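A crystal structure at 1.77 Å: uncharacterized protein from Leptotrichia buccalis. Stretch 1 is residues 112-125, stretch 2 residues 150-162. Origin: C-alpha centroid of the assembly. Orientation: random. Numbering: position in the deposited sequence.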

# COMPACT_ATOMS: atom_id res chain seq x y z
N LYS A 112 -4.25 2.18 14.68
CA LYS A 112 -5.44 2.87 15.20
C LYS A 112 -6.55 3.21 14.19
O LYS A 112 -7.72 2.96 14.47
N PRO A 113 -6.20 3.77 13.03
CA PRO A 113 -7.26 4.21 12.11
C PRO A 113 -8.31 3.14 11.81
O PRO A 113 -9.48 3.49 11.60
N TYR A 114 -7.92 1.87 11.83
CA TYR A 114 -8.86 0.79 11.54
C TYR A 114 -9.01 -0.16 12.74
O TYR A 114 -9.77 -1.12 12.68
N LYS A 115 -8.28 0.14 13.81
CA LYS A 115 -8.26 -0.69 15.02
C LYS A 115 -7.98 -2.17 14.73
O LYS A 115 -8.70 -3.05 15.21
N ILE A 116 -6.92 -2.43 13.97
CA ILE A 116 -6.55 -3.78 13.57
C ILE A 116 -5.17 -4.17 14.09
O ILE A 116 -4.32 -3.31 14.29
N VAL A 117 -4.94 -5.46 14.29
CA VAL A 117 -3.58 -5.89 14.62
C VAL A 117 -2.64 -5.45 13.50
O VAL A 117 -3.03 -5.38 12.33
N VAL A 118 -1.40 -5.13 13.87
CA VAL A 118 -0.52 -4.45 12.92
C VAL A 118 -0.03 -5.41 11.84
O VAL A 118 0.38 -4.98 10.75
N PHE A 119 -0.11 -6.71 12.14
CA PHE A 119 0.31 -7.77 11.22
C PHE A 119 -0.85 -8.37 10.42
O PHE A 119 -0.69 -9.41 9.79
N LYS A 120 -2.00 -7.71 10.41
CA LYS A 120 -3.17 -8.32 9.78
C LYS A 120 -2.92 -8.74 8.33
O LYS A 120 -3.43 -9.77 7.88
N ASN A 121 -2.13 -7.96 7.60
CA ASN A 121 -1.91 -8.25 6.18
C ASN A 121 -1.17 -9.57 5.94
O ASN A 121 -1.27 -10.14 4.85
N ILE A 122 -0.43 -10.07 6.92
CA ILE A 122 0.35 -11.28 6.65
C ILE A 122 -0.56 -12.45 6.34
O ILE A 122 -0.16 -13.41 5.68
N PHE A 123 -1.80 -12.34 6.78
CA PHE A 123 -2.76 -13.41 6.55
C PHE A 123 -3.32 -13.34 5.13
O PHE A 123 -4.07 -14.21 4.70
N ASN A 124 -2.91 -12.30 4.41
CA ASN A 124 -3.28 -12.15 3.00
C ASN A 124 -2.18 -12.64 2.07
O ASN A 124 -2.36 -12.70 0.86
N TYR A 125 -1.03 -12.97 2.65
CA TYR A 125 0.13 -13.33 1.84
C TYR A 125 -0.14 -14.57 1.00
O TYR A 125 -0.69 -15.56 1.48
N LYS A 150 -12.31 -6.02 18.83
CA LYS A 150 -13.08 -5.68 17.63
C LYS A 150 -12.45 -4.52 16.88
O LYS A 150 -12.11 -3.50 17.47
N ASP A 151 -12.31 -4.67 15.56
CA ASP A 151 -11.80 -3.57 14.75
C ASP A 151 -12.90 -2.53 14.55
O ASP A 151 -13.97 -2.63 15.15
N LYS A 152 -12.61 -1.54 13.71
CA LYS A 152 -13.53 -0.44 13.45
C LYS A 152 -14.89 -0.93 12.95
O LYS A 152 -15.87 -0.18 12.98
N TRP A 153 -14.97 -2.19 12.50
CA TRP A 153 -16.23 -2.72 11.97
C TRP A 153 -16.78 -3.93 12.70
O TRP A 153 -17.71 -4.58 12.22
N GLY A 154 -16.19 -4.25 13.85
CA GLY A 154 -16.72 -5.31 14.70
C GLY A 154 -16.09 -6.67 14.52
O GLY A 154 -16.61 -7.67 15.01
N LEU A 155 -14.97 -6.72 13.82
CA LEU A 155 -14.29 -7.97 13.54
C LEU A 155 -12.99 -8.06 14.33
O LEU A 155 -12.18 -7.14 14.29
N THR A 156 -12.78 -9.17 15.04
CA THR A 156 -11.51 -9.37 15.74
C THR A 156 -10.48 -10.02 14.81
O THR A 156 -10.82 -10.50 13.73
N ALA A 157 -9.22 -10.04 15.24
CA ALA A 157 -8.19 -10.68 14.46
C ALA A 157 -8.47 -12.18 14.32
O ALA A 157 -8.28 -12.76 13.25
N LEU A 158 -8.93 -12.80 15.40
CA LEU A 158 -9.24 -14.23 15.35
C LEU A 158 -10.33 -14.48 14.30
O LEU A 158 -10.20 -15.36 13.45
N GLU A 159 -11.39 -13.69 14.35
CA GLU A 159 -12.49 -13.84 13.41
C GLU A 159 -12.04 -13.75 11.95
O GLU A 159 -12.52 -14.50 11.10
N PHE A 160 -11.10 -12.85 11.67
CA PHE A 160 -10.54 -12.67 10.33
C PHE A 160 -9.76 -13.89 9.86
O PHE A 160 -9.92 -14.35 8.73
N VAL A 161 -8.89 -14.40 10.73
CA VAL A 161 -8.05 -15.52 10.37
C VAL A 161 -8.90 -16.77 10.14
O VAL A 161 -8.61 -17.58 9.25
N LYS A 162 -9.96 -16.92 10.92
CA LYS A 162 -10.90 -18.03 10.74
C LYS A 162 -11.42 -18.13 9.30
O LYS A 162 -11.72 -19.22 8.81

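The two stretches meet partly through their backbones and partly through their side chains. Near Tyr114 and Lys115 the chains run so close that little fits between them: Lys152 N donates a hydrogen bond to Tyr114 O at 3.1 Å, and Asp151 CA lies 3.2 Å from Lys115 O in a CA-H...O contact. Lys115 points its CA-to-CB bond toward the other stretch, but its long chain, with chi1 off the wells at -124°, stays exposed to solvent; its CD packs 3.4 Å from Lys150 O, and its NZ makes a weak hydrogen bond to the same Lys150 O at 3.5 Å.

Beside this backbone contact, Tyr114 (chi1 m) and Trp153 (chi1 m) bring two flat rings together. The end of the indole comes nearer than its sideways CA-to-CB bond suggests, and Trp153 CH2 sits over one face of the tyrosine ring, 3.2 Å from Tyr114 CD1. The planes are inclined at 51°, so the tip of the tryptophan presses into the tyrosine face without the rings lying flat on each other. The extended Lys152 chain, t at all four chi angles, closes the edge of the tyrosine ring, its CD 4.2 Å from Tyr114 CD1.

Asp151 (chi1 p) serves both its own loop and the interface. Asp151 OD1 accepts from Trp153 N at 2.7 Å and from Leu155 N at 3.0 Å, bracing the turn that runs to Gly154, whose backbone angles suit a residue without a side chain. Ile116 CG2 packs 3.8 Å from Asp151 CB, covering the aliphatic part of this buried acid. Asp151 OD2 pairs with Lys120 NZ in a long salt bridge of 3.9 Å. Two waters flank the pair and bridge it: water 1 lies 2.8 Å from Lys120 NZ and 2.9 Å from Asp151 OD2, water 2 at 2.9 Å and 3.2 Å from the same two atoms, each accepting from the lysine and donating to the aspartate.

Lys120 reaches this site because all its chi angles are t. The straight chain crosses the face of Phe160 (chi1 t), with Lys120 CE 3.4 Å from the ring centroid and almost on its normal, and Lys120 NZ 4.1 Å from that centroid in a cation-pi contact. Lysine suits the place: its methylenes lie against an aromatic surface while its charge meets acid and water.

Phe160, which points toward stretch 1, has the largest area covered by the opposing stretch. Asn124 OD1 lies near its ring plane, at the edge, 3.8 Å from Phe160 CZ, and Phe123 CB comes within 3.8 Å of Phe160 CE2. Phe123 (chi1 m) also points across, and its ring receives a methyl bump: Val161 CG2 (Val161 chi1 t) stands 3.6 Å from the ring centroid, over one face. One helical turn before Val161, Ala157 also points toward stretch 1, and its small CB meets Val117 CG1 at 3.9 Å, where the helix backbone comes close.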

# COMPACT_ATOMS: atom_id res chain seq x y z
CB LYS A 112 -5.03 4.11 16.01
CG LYS A 112 -4.44 3.76 17.37
CD LYS A 112 -3.74 4.94 18.01
CE LYS A 112 -2.84 4.47 19.16
NZ LYS A 112 -1.83 5.50 19.54
CB PRO A 113 -6.48 4.59 10.85
CG PRO A 113 -5.17 5.07 11.37
CD PRO A 113 -4.86 4.13 12.52
CB TYR A 114 -8.39 0.00 10.31
CG TYR A 114 -8.62 0.71 8.99
CD1 TYR A 114 -9.58 1.70 8.86
CD2 TYR A 114 -7.87 0.37 7.87
CE1 TYR A 114 -9.81 2.33 7.63
CE2 TYR A 114 -8.08 1.00 6.65
CZ TYR A 114 -9.05 1.97 6.54
OH TYR A 114 -9.25 2.58 5.32
CB LYS A 115 -9.55 -0.53 15.83
CG LYS A 115 -9.30 -0.12 17.27
CD LYS A 115 -10.37 -0.62 18.22
CE LYS A 115 -11.71 0.04 17.98
NZ LYS A 115 -12.73 -0.43 18.96
CB ILE A 116 -6.53 -3.93 12.03
CG1 ILE A 116 -5.55 -2.96 11.39
CG2 ILE A 116 -7.94 -3.75 11.44
CD1 ILE A 116 -5.43 -3.13 9.89
CB VAL A 117 -3.46 -7.40 14.87
CG1 VAL A 117 -4.22 -7.78 16.15
CG2 VAL A 117 -3.97 -8.20 13.67
CB VAL A 118 0.66 -3.77 13.64
CG1 VAL A 118 1.67 -4.81 14.11
CG2 VAL A 118 1.32 -2.74 12.74
CB PHE A 119 1.04 -8.89 11.97
CG PHE A 119 0.38 -9.29 13.25
CD1 PHE A 119 -0.59 -10.28 13.27
CD2 PHE A 119 0.71 -8.65 14.43
CE1 PHE A 119 -1.21 -10.63 14.46
CE2 PHE A 119 0.10 -8.99 15.62
CZ PHE A 119 -0.86 -9.98 15.63
CB LYS A 120 -4.38 -7.40 9.85
CG LYS A 120 -5.57 -7.92 9.07
CD LYS A 120 -6.85 -7.22 9.49
CE LYS A 120 -8.04 -7.73 8.69
NZ LYS A 120 -9.32 -7.28 9.29
CB ASN A 121 -1.16 -7.10 5.49
CG ASN A 121 -1.26 -7.18 3.97
OD1 ASN A 121 -2.33 -7.40 3.41
ND2 ASN A 121 -0.13 -6.98 3.30
CB ILE A 122 1.34 -11.63 7.78
CG1 ILE A 122 0.62 -12.22 9.00
CG2 ILE A 122 2.19 -10.41 8.14
CD1 ILE A 122 1.56 -12.70 10.08
CB PHE A 123 -3.86 -13.38 7.62
CG PHE A 123 -3.32 -13.40 9.01
CD1 PHE A 123 -2.57 -14.49 9.46
CD2 PHE A 123 -3.51 -12.33 9.87
CE1 PHE A 123 -2.05 -14.50 10.74
CE2 PHE A 123 -2.99 -12.33 11.15
CZ PHE A 123 -2.26 -13.42 11.59
CB ASN A 124 -3.56 -10.69 2.68
CG ASN A 124 -4.89 -10.23 3.19
OD1 ASN A 124 -5.87 -10.97 3.13
ND2 ASN A 124 -4.94 -9.01 3.70
CB TYR A 125 1.35 -13.58 2.73
CG TYR A 125 1.99 -12.33 3.31
CD1 TYR A 125 1.52 -11.05 3.01
CD2 TYR A 125 3.08 -12.44 4.16
CE1 TYR A 125 2.12 -9.91 3.56
CE2 TYR A 125 3.68 -11.32 4.71
CZ TYR A 125 3.20 -10.06 4.40
OH TYR A 125 3.83 -8.97 4.96
CB LYS A 150 -14.50 -5.28 18.02
CG LYS A 150 -15.27 -6.31 18.84
CD LYS A 150 -15.81 -7.42 17.97
CE LYS A 150 -17.11 -7.97 18.53
NZ LYS A 150 -16.93 -8.64 19.85
CB ASP A 151 -11.21 -4.06 13.41
CG ASP A 151 -12.26 -4.60 12.44
OD1 ASP A 151 -13.48 -4.42 12.67
OD2 ASP A 151 -11.86 -5.21 11.43
CB LYS A 152 -12.90 0.52 12.44
CG LYS A 152 -13.72 1.75 12.10
CD LYS A 152 -13.04 2.54 11.00
CE LYS A 152 -13.90 3.70 10.50
NZ LYS A 152 -13.29 4.37 9.31
CB TRP A 153 -16.11 -3.01 10.46
CG TRP A 153 -15.69 -1.82 9.68
CD1 TRP A 153 -16.49 -0.84 9.17
CD2 TRP A 153 -14.35 -1.46 9.33
NE1 TRP A 153 -15.73 0.10 8.53
CE2 TRP A 153 -14.41 -0.26 8.61
CE3 TRP A 153 -13.10 -2.05 9.56
CZ2 TRP A 153 -13.28 0.37 8.11
CZ3 TRP A 153 -11.98 -1.42 9.06
CH2 TRP A 153 -12.07 -0.23 8.35
CB LEU A 155 -13.99 -8.06 12.04
CG LEU A 155 -13.47 -9.38 11.46
CD1 LEU A 155 -14.61 -10.39 11.36
CD2 LEU A 155 -12.83 -9.15 10.11
CB THR A 156 -11.66 -10.29 16.99
OG1 THR A 156 -12.05 -11.61 16.58
CG2 THR A 156 -12.70 -9.73 17.95
CB ALA A 157 -6.81 -10.45 15.08
CB LEU A 158 -9.68 -14.75 16.72
CG LEU A 158 -10.09 -16.23 16.75
CD1 LEU A 158 -8.90 -17.14 16.47
CD2 LEU A 158 -10.75 -16.61 18.08
CB GLU A 159 -13.61 -12.84 13.74
CG GLU A 159 -14.39 -13.23 15.01
CD GLU A 159 -15.12 -12.06 15.67
OE1 GLU A 159 -15.75 -12.30 16.73
OE2 GLU A 159 -15.07 -10.92 15.16
CB PHE A 160 -9.62 -11.43 10.29
CG PHE A 160 -8.95 -11.20 8.96
CD1 PHE A 160 -9.69 -10.82 7.84
CD2 PHE A 160 -7.57 -11.30 8.83
CE1 PHE A 160 -9.06 -10.59 6.61
CE2 PHE A 160 -6.94 -11.08 7.62
CZ PHE A 160 -7.68 -10.71 6.50
CB VAL A 161 -6.96 -15.76 11.43
CG1 VAL A 161 -6.19 -17.04 11.14
CG2 VAL A 161 -6.02 -14.55 11.49
CB LYS A 162 -12.07 -17.92 11.72
CG LYS A 162 -11.86 -18.65 13.04
CD LYS A 162 -12.97 -18.34 14.04
CE LYS A 162 -12.81 -16.94 14.62
NZ LYS A 162 -13.82 -16.62 15.67
O HOH W 1 -10.28 -4.67 9.12
O HOH W 2 -9.81 -7.48 12.19